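Local coordinates for uncharacterized protein (Shigella flexneri 5a str. M90T, PDB 5EUR) that is of unknown function but assembles as three copies of a largely helical chain and may be related to glutathione S-transferases, at residues Thr38-Thr43 and Gly68-Trp73; Ile53-His58 and Ala79-Glu84. All blocks are in the same frame, centred on the assembly; numbering follows the deposited sequence.

A small antiparallel sheet, made of strands 10-12, 18-21 and 24-27, opens the chain and leads into helix 28-43. Helices 47-59, 68-75 and 79-99 follow. Contact 1 joins the first of these four helices to the third and closes a loop that contains helix 47-59. Contact 2 joins the second to the fourth and closes a loop that contains helix 68-75. The two loops therefore cross rather than nest. Each contact ties one pair of helices, and direct packing joins the two pairs. Leu54 CD1 packs 3.4 Å from Tyr70 O, and Ile53 CD1 packs 3.7 Å from Thr43 CG2.

Contact 1 of 2, residues Thr38-Thr43 and Gly68-Trp73; sequences TMLNST and GKYSRW
Tyr70 reaches from segment 68-73 and lays its ring against Leu40, Asn41 and Thr43. The apolar part of the contact is a CH-pi interaction. Leu40 CB stands 4.1 Å from the centroid of the Tyr70 ring, over one face. Leu40 CB is shifted toward the rim and comes closest, at 3.8 Å, to Tyr70 CD2. The opposite face is met by Lys69 CG from the same helix, so the ring is held between two aliphatic groups. Tyr70 has CG anti to its own carbonyl carbon (chi1 -63°), a torsion that sends the ring across to helix 28-43.

Polar atoms gather round the far half of the ring. Leu40 O lies 3.2 Å from Tyr70 OH. The hydroxyl is hydrogen-bonded to Gly44 O, just past the segment. Asn41 OD1 sits at the edge, 3.7 Å from Tyr70 CE2, with the amide plane turned 60° from the ring. This oxygen accepts its hydrogen bond from Ile3 N of the second subunit. Thr43 OG1 approaches Tyr70 CE1 to 3.5 Å. Thr43 OG1 donates to Leu40 O at 2.7 Å, on a lone pair in the carbonyl plane. Thr43 N also donates to Leu40 O, so two donors grip that carbonyl.

All four touching residues are buried. Ile3 of the second subunit packs on Tyr70, which brings the contact to a subunit interface. The segment axes cross at 80°, with a closest approach of 10.5 Å. The arrangement is a near-perpendicular helix-helix crossing in which one long aromatic side chain spans the gap to the C-terminal part of helix 28-43.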
loop_
_atom_site.group_PDB
_atom_site.type_symbol
_atom_site.label_atom_id
_atom_site.label_comp_id
_atom_site.label_asym_id
_atom_site.label_seq_id
_atom_site.Cartn_x
_atom_site.Cartn_y
_atom_site.Cartn_z
ATOM N N THR A 38 4.268 -3.050 6.197
ATOM C CA THR A 38 4.975 -1.843 5.783
ATOM C C THR A 38 4.639 -0.667 6.696
ATOM O O THR A 38 5.524 0.129 7.035
ATOM C CB THR A 38 4.655 -1.532 4.321
ATOM O OG1 THR A 38 4.921 -2.712 3.527
ATOM C CG2 THR A 38 5.541 -0.378 3.840
ATOM N N MET A 39 3.373 -0.550 7.117
ATOM C CA MET A 39 3.006 0.499 8.076
ATOM C C MET A 39 3.852 0.396 9.338
ATOM O O MET A 39 4.403 1.402 9.835
ATOM C CB MET A 39 1.521 0.403 8.441
ATOM C CG MET A 39 0.557 0.760 7.287
ATOM S SD MET A 39 -1.140 0.239 7.700
ATOM C CE MET A 39 -1.482 1.263 9.131
ATOM N N LEU A 40 3.950 -0.828 9.879
ATOM C CA LEU A 40 4.693 -1.038 11.117
ATOM C C LEU A 40 6.179 -0.763 10.920
ATOM O O LEU A 40 6.791 -0.061 11.725
ATOM C CB LEU A 40 4.463 -2.458 11.637
ATOM C CG LEU A 40 3.045 -2.735 12.137
ATOM C CD1 LEU A 40 2.874 -4.242 12.359
ATOM C CD2 LEU A 40 2.766 -1.964 13.450
ATOM N N ASN A 41 6.778 -1.311 9.854
ATOM C CA ASN A 41 8.191 -1.028 9.586
ATOM C C ASN A 41 8.447 0.470 9.475
ATOM O O ASN A 41 9.477 0.976 9.942
ATOM C CB ASN A 41 8.642 -1.737 8.302
ATOM C CG ASN A 41 9.010 -3.191 8.544
ATOM O OD1 ASN A 41 9.295 -3.569 9.670
ATOM N ND2 ASN A 41 9.040 -3.998 7.484
ATOM N N SER A 42 7.530 1.197 8.844
ATOM C CA SER A 42 7.717 2.633 8.681
ATOM C C SER A 42 7.618 3.383 10.003
ATOM O O SER A 42 8.084 4.530 10.081
ATOM C CB SER A 42 6.710 3.176 7.666
ATOM O OG SER A 42 5.457 3.427 8.271
ATOM N N THR A 43 7.039 2.773 11.048
ATOM C CA THR A 43 7.114 3.450 12.349
ATOM C C THR A 43 8.504 3.398 12.982
ATOM O O THR A 43 8.765 4.170 13.909
ATOM C CB THR A 43 6.107 2.875 13.365
ATOM O OG1 THR A 43 6.545 1.588 13.830
ATOM C CG2 THR A 43 4.719 2.774 12.757
ATOM N N GLY A 68 6.208 -9.873 14.571
ATOM C CA GLY A 68 7.516 -9.889 15.208
ATOM C C GLY A 68 7.646 -8.958 16.397
ATOM O O GLY A 68 6.820 -8.951 17.318
ATOM N N LYS A 69 8.720 -8.165 16.393
ATOM C CA LYS A 69 9.003 -7.296 17.526
ATOM C C LYS A 69 7.848 -6.342 17.812
ATOM O O LYS A 69 7.556 -6.043 18.977
ATOM C CB LYS A 69 10.308 -6.526 17.283
ATOM C CG LYS A 69 10.223 -5.460 16.200
ATOM C CD LYS A 69 11.551 -4.739 16.015
ATOM C CE LYS A 69 11.480 -3.794 14.821
ATOM N NZ LYS A 69 12.767 -3.065 14.567
ATOM N N TYR A 70 7.172 -5.850 16.767
ATOM C CA TYR A 70 6.042 -4.962 16.995
ATOM C C TYR A 70 4.940 -5.691 17.748
ATOM O O TYR A 70 4.322 -5.123 18.656
ATOM C CB TYR A 70 5.516 -4.410 15.662
ATOM C CG TYR A 70 6.560 -3.573 14.949
ATOM C CD1 TYR A 70 6.922 -2.320 15.434
ATOM C CD2 TYR A 70 7.181 -4.028 13.797
ATOM C CE1 TYR A 70 7.888 -1.549 14.794
ATOM C CE2 TYR A 70 8.133 -3.261 13.153
ATOM C CZ TYR A 70 8.489 -2.034 13.654
ATOM O OH TYR A 70 9.456 -1.293 13.001
ATOM N N SER A 71 4.695 -6.957 17.385
ATOM C CA SER A 71 3.692 -7.739 18.116
ATOM C C SER A 71 4.106 -8.011 19.560
ATOM O O SER A 71 3.265 -7.977 20.465
ATOM C CB SER A 71 3.424 -9.053 17.403
ATOM O OG SER A 71 2.754 -8.817 16.177
ATOM N N ARG A 72 5.377 -8.323 19.794
ATOM C CA ARG A 72 5.796 -8.607 21.165
ATOM C C ARG A 72 5.691 -7.358 22.036
ATOM O O ARG A 72 5.181 -7.420 23.170
ATOM C CB ARG A 72 7.208 -9.198 21.158
ATOM C CG ARG A 72 7.283 -10.474 20.313
ATOM C CD ARG A 72 8.567 -11.279 20.504
ATOM N NE ARG A 72 9.688 -10.748 19.732
ATOM C CZ ARG A 72 9.968 -11.096 18.479
ATOM N NH1 ARG A 72 9.207 -11.980 17.842
ATOM N NH2 ARG A 72 11.010 -10.555 17.860
ATOM N N TRP A 73 6.125 -6.205 21.500
ATOM C CA TRP A 73 5.894 -4.930 22.172
ATOM C C TRP A 73 4.419 -4.730 22.486
ATOM O O TRP A 73 4.060 -4.381 23.614
ATOM C CB TRP A 73 6.379 -3.752 21.316
ATOM C CG TRP A 73 7.829 -3.680 20.999
ATOM C CD1 TRP A 73 8.843 -4.392 21.571
ATOM C CD2 TRP A 73 8.448 -2.772 20.069
ATOM N NE1 TRP A 73 10.054 -4.004 21.030
ATOM C CE2 TRP A 73 9.834 -3.015 20.106
ATOM C CE3 TRP A 73 7.954 -1.796 19.194
ATOM C CZ2 TRP A 73 10.741 -2.312 19.302
ATOM C CZ3 TRP A 73 8.856 -1.082 18.405
ATOM C CH2 TRP A 73 10.234 -1.356 18.458
#

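Contact 2 of 2, residues Ile53-His58 and Ala79-Glu84; sequences ILNDIH and AQERQE
Asn55 points its amide at helix 79-99 and meets Glu81 and Arg82 with its two different ends. The oxygen goes to Arg82. Asn55 OD1 lies 3.5 Å from Arg82 CA and 3.7 Å from Arg82 CG. Only the backbone and the aliphatic start of Arg82 meet the amide. The arginine chain bends at chi3 (-77°) and leads away, and its NH2 bonds to Ser77 O.

The nitrogen goes to Glu81. Asn55 ND2 and Glu81 OE1 are 3.9 Å apart, and a water joins them. The water accepts from Asn55 ND2 at 3.0 Å and donates to Glu81 OE1 at 2.9 Å. The carboxylate plane is turned 44° from the amide. Glu81 is exposed whereas Asn55 is buried, so the bridge lies where the contact meets solvent.

Trp74 NE1 donates to Asn55 OD1. With a donor at the oxygen and an acceptor at the nitrogen, these two bonds fix which way round the amide of Asn55 is set.

Trp74 belongs to helix 68-75, and it also packs on Leu54, Arg82 and the His58 ring. Further along, Ala85 of helix 79-99 touches Asn55 and His58. On another side of helix 47-59, Ile53 and Leu54 pack on Leu40 of helix 28-43. Helix 47-59 thus lies between helices 28-43 and 79-99, with helix 68-75 contributing Trp74 to the joint.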
loop_
_atom_site.group_PDB
_atom_site.type_symbol
_atom_site.label_atom_id
_atom_site.label_comp_id
_atom_site.label_asym_id
_atom_site.label_seq_id
_atom_site.Cartn_x
_atom_site.Cartn_y
_atom_site.Cartn_z
ATOM N N ILE A 53 -1.497 1.093 15.904
ATOM C CA ILE A 53 -1.820 0.322 14.706
ATOM C C ILE A 53 -2.304 -1.072 15.084
ATOM O O ILE A 53 -3.339 -1.546 14.598
ATOM C CB ILE A 53 -0.597 0.244 13.779
ATOM C CG1 ILE A 53 -0.278 1.628 13.205
ATOM C CG2 ILE A 53 -0.855 -0.739 12.661
ATOM C CD1 ILE A 53 1.141 1.708 12.623
ATOM N N LEU A 54 -1.554 -1.753 15.954
ATOM C CA LEU A 54 -1.879 -3.146 16.259
ATOM C C LEU A 54 -3.148 -3.261 17.093
ATOM O O LEU A 54 -3.861 -4.262 16.987
ATOM C CB LEU A 54 -0.689 -3.833 16.927
ATOM C CG LEU A 54 0.442 -4.109 15.915
ATOM C CD1 LEU A 54 1.694 -4.633 16.594
ATOM C CD2 LEU A 54 -0.034 -5.106 14.849
ATOM N N ASN A 55 -3.458 -2.260 17.913
ATOM C CA ASN A 55 -4.759 -2.277 18.570
ATOM C C ASN A 55 -5.886 -2.196 17.543
ATOM O O ASN A 55 -6.900 -2.883 17.679
ATOM C CB ASN A 55 -4.857 -1.153 19.601
ATOM C CG ASN A 55 -4.212 -1.521 20.933
ATOM O OD1 ASN A 55 -4.244 -2.683 21.362
ATOM N ND2 ASN A 55 -3.657 -0.530 21.610
ATOM N N ASP A 56 -5.719 -1.395 16.487
ATOM C CA ASP A 56 -6.762 -1.357 15.459
ATOM C C ASP A 56 -6.822 -2.652 14.648
ATOM O O ASP A 56 -7.912 -3.084 14.225
ATOM C CB ASP A 56 -6.534 -0.149 14.552
ATOM C CG ASP A 56 -6.800 1.154 15.273
ATOM O OD1 ASP A 56 -7.473 1.127 16.343
ATOM O OD2 ASP A 56 -6.326 2.191 14.789
ATOM N N ILE A 57 -5.663 -3.277 14.413
ATOM C CA ILE A 57 -5.632 -4.575 13.746
ATOM C C ILE A 57 -6.391 -5.608 14.575
ATOM O O ILE A 57 -7.244 -6.339 14.059
ATOM C CB ILE A 57 -4.172 -5.001 13.498
ATOM C CG1 ILE A 57 -3.498 -4.046 12.506
ATOM C CG2 ILE A 57 -4.086 -6.449 13.038
ATOM C CD1 ILE A 57 -4.255 -3.889 11.189
ATOM N N HIS A 58 -6.107 -5.657 15.879
ATOM C CA HIS A 58 -6.779 -6.587 16.783
ATOM C C HIS A 58 -8.275 -6.314 16.832
ATOM O O HIS A 58 -9.090 -7.244 16.749
ATOM C CB HIS A 58 -6.159 -6.452 18.176
ATOM C CG HIS A 58 -6.637 -7.469 19.170
ATOM N ND1 HIS A 58 -6.255 -8.793 19.127
ATOM C CD2 HIS A 58 -7.424 -7.334 20.265
ATOM C CE1 HIS A 58 -6.800 -9.437 20.150
ATOM N NE2 HIS A 58 -7.524 -8.578 20.846
ATOM N N ALA A 79 -2.234 -2.420 29.092
ATOM C CA ALA A 79 -3.284 -3.425 29.189
ATOM C C ALA A 79 -4.660 -2.828 28.933
ATOM O O ALA A 79 -5.511 -3.477 28.321
ATOM C CB ALA A 79 -3.237 -4.111 30.556
ATOM N N GLN A 80 -4.914 -1.600 29.400
ATOM C CA GLN A 80 -6.254 -1.042 29.234
ATOM C C GLN A 80 -6.551 -0.692 27.778
ATOM O O GLN A 80 -7.669 -0.922 27.296
ATOM C CB GLN A 80 -6.456 0.186 30.119
ATOM C CG GLN A 80 -7.923 0.586 30.197
ATOM C CD GLN A 80 -8.849 -0.616 30.375
ATOM O OE1 GLN A 80 -8.712 -1.383 31.333
ATOM N NE2 GLN A 80 -9.773 -0.805 29.431
ATOM N N GLU A 81 -5.582 -0.114 27.064
ATOM C CA GLU A 81 -5.828 0.148 25.651
ATOM C C GLU A 81 -5.977 -1.158 24.883
ATOM O O GLU A 81 -6.850 -1.269 24.004
ATOM C CB GLU A 81 -4.718 1.007 25.049
ATOM C CG GLU A 81 -5.125 2.462 24.840
ATOM C CD GLU A 81 -6.292 2.613 23.875
ATOM O OE1 GLU A 81 -6.496 1.720 23.026
ATOM O OE2 GLU A 81 -7.018 3.625 23.972
ATOM N N ARG A 82 -5.156 -2.165 25.220
ATOM C CA ARG A 82 -5.339 -3.476 24.603
ATOM C C ARG A 82 -6.723 -4.026 24.904
ATOM O O ARG A 82 -7.339 -4.676 24.057
ATOM C CB ARG A 82 -4.279 -4.472 25.073
ATOM C CG ARG A 82 -2.959 -4.439 24.331
ATOM C CD ARG A 82 -2.103 -5.651 24.678
ATOM N NE ARG A 82 -1.467 -5.544 25.992
ATOM C CZ ARG A 82 -1.742 -6.328 27.029
ATOM N NH1 ARG A 82 -2.642 -7.295 26.916
ATOM N NH2 ARG A 82 -1.108 -6.152 28.182
ATOM N N GLN A 83 -7.229 -3.782 26.114
ATOM C CA GLN A 83 -8.542 -4.309 26.475
ATOM C C GLN A 83 -9.658 -3.599 25.723
ATOM O O GLN A 83 -10.651 -4.227 25.345
ATOM C CB GLN A 83 -8.749 -4.204 27.988
ATOM C CG GLN A 83 -10.126 -4.652 28.460
ATOM C CD GLN A 83 -10.462 -6.084 28.085
ATOM O OE1 GLN A 83 -9.579 -6.911 27.853
ATOM N NE2 GLN A 83 -11.757 -6.386 28.030
ATOM N N GLU A 84 -9.517 -2.295 25.487
ATOM C CA GLU A 84 -10.494 -1.601 24.652
ATOM C C GLU A 84 -10.497 -2.185 23.245
ATOM O O GLU A 84 -11.563 -2.381 22.640
ATOM C CB GLU A 84 -10.198 -0.101 24.628
ATOM C CG GLU A 84 -10.473 0.596 25.960
ATOM C CD GLU A 84 -11.899 0.403 26.440
ATOM O OE1 GLU A 84 -12.834 0.577 25.626
ATOM O OE2 GLU A 84 -12.085 0.059 27.628
HETATM O O HOH W 1 -4.769 2.156 20.724
#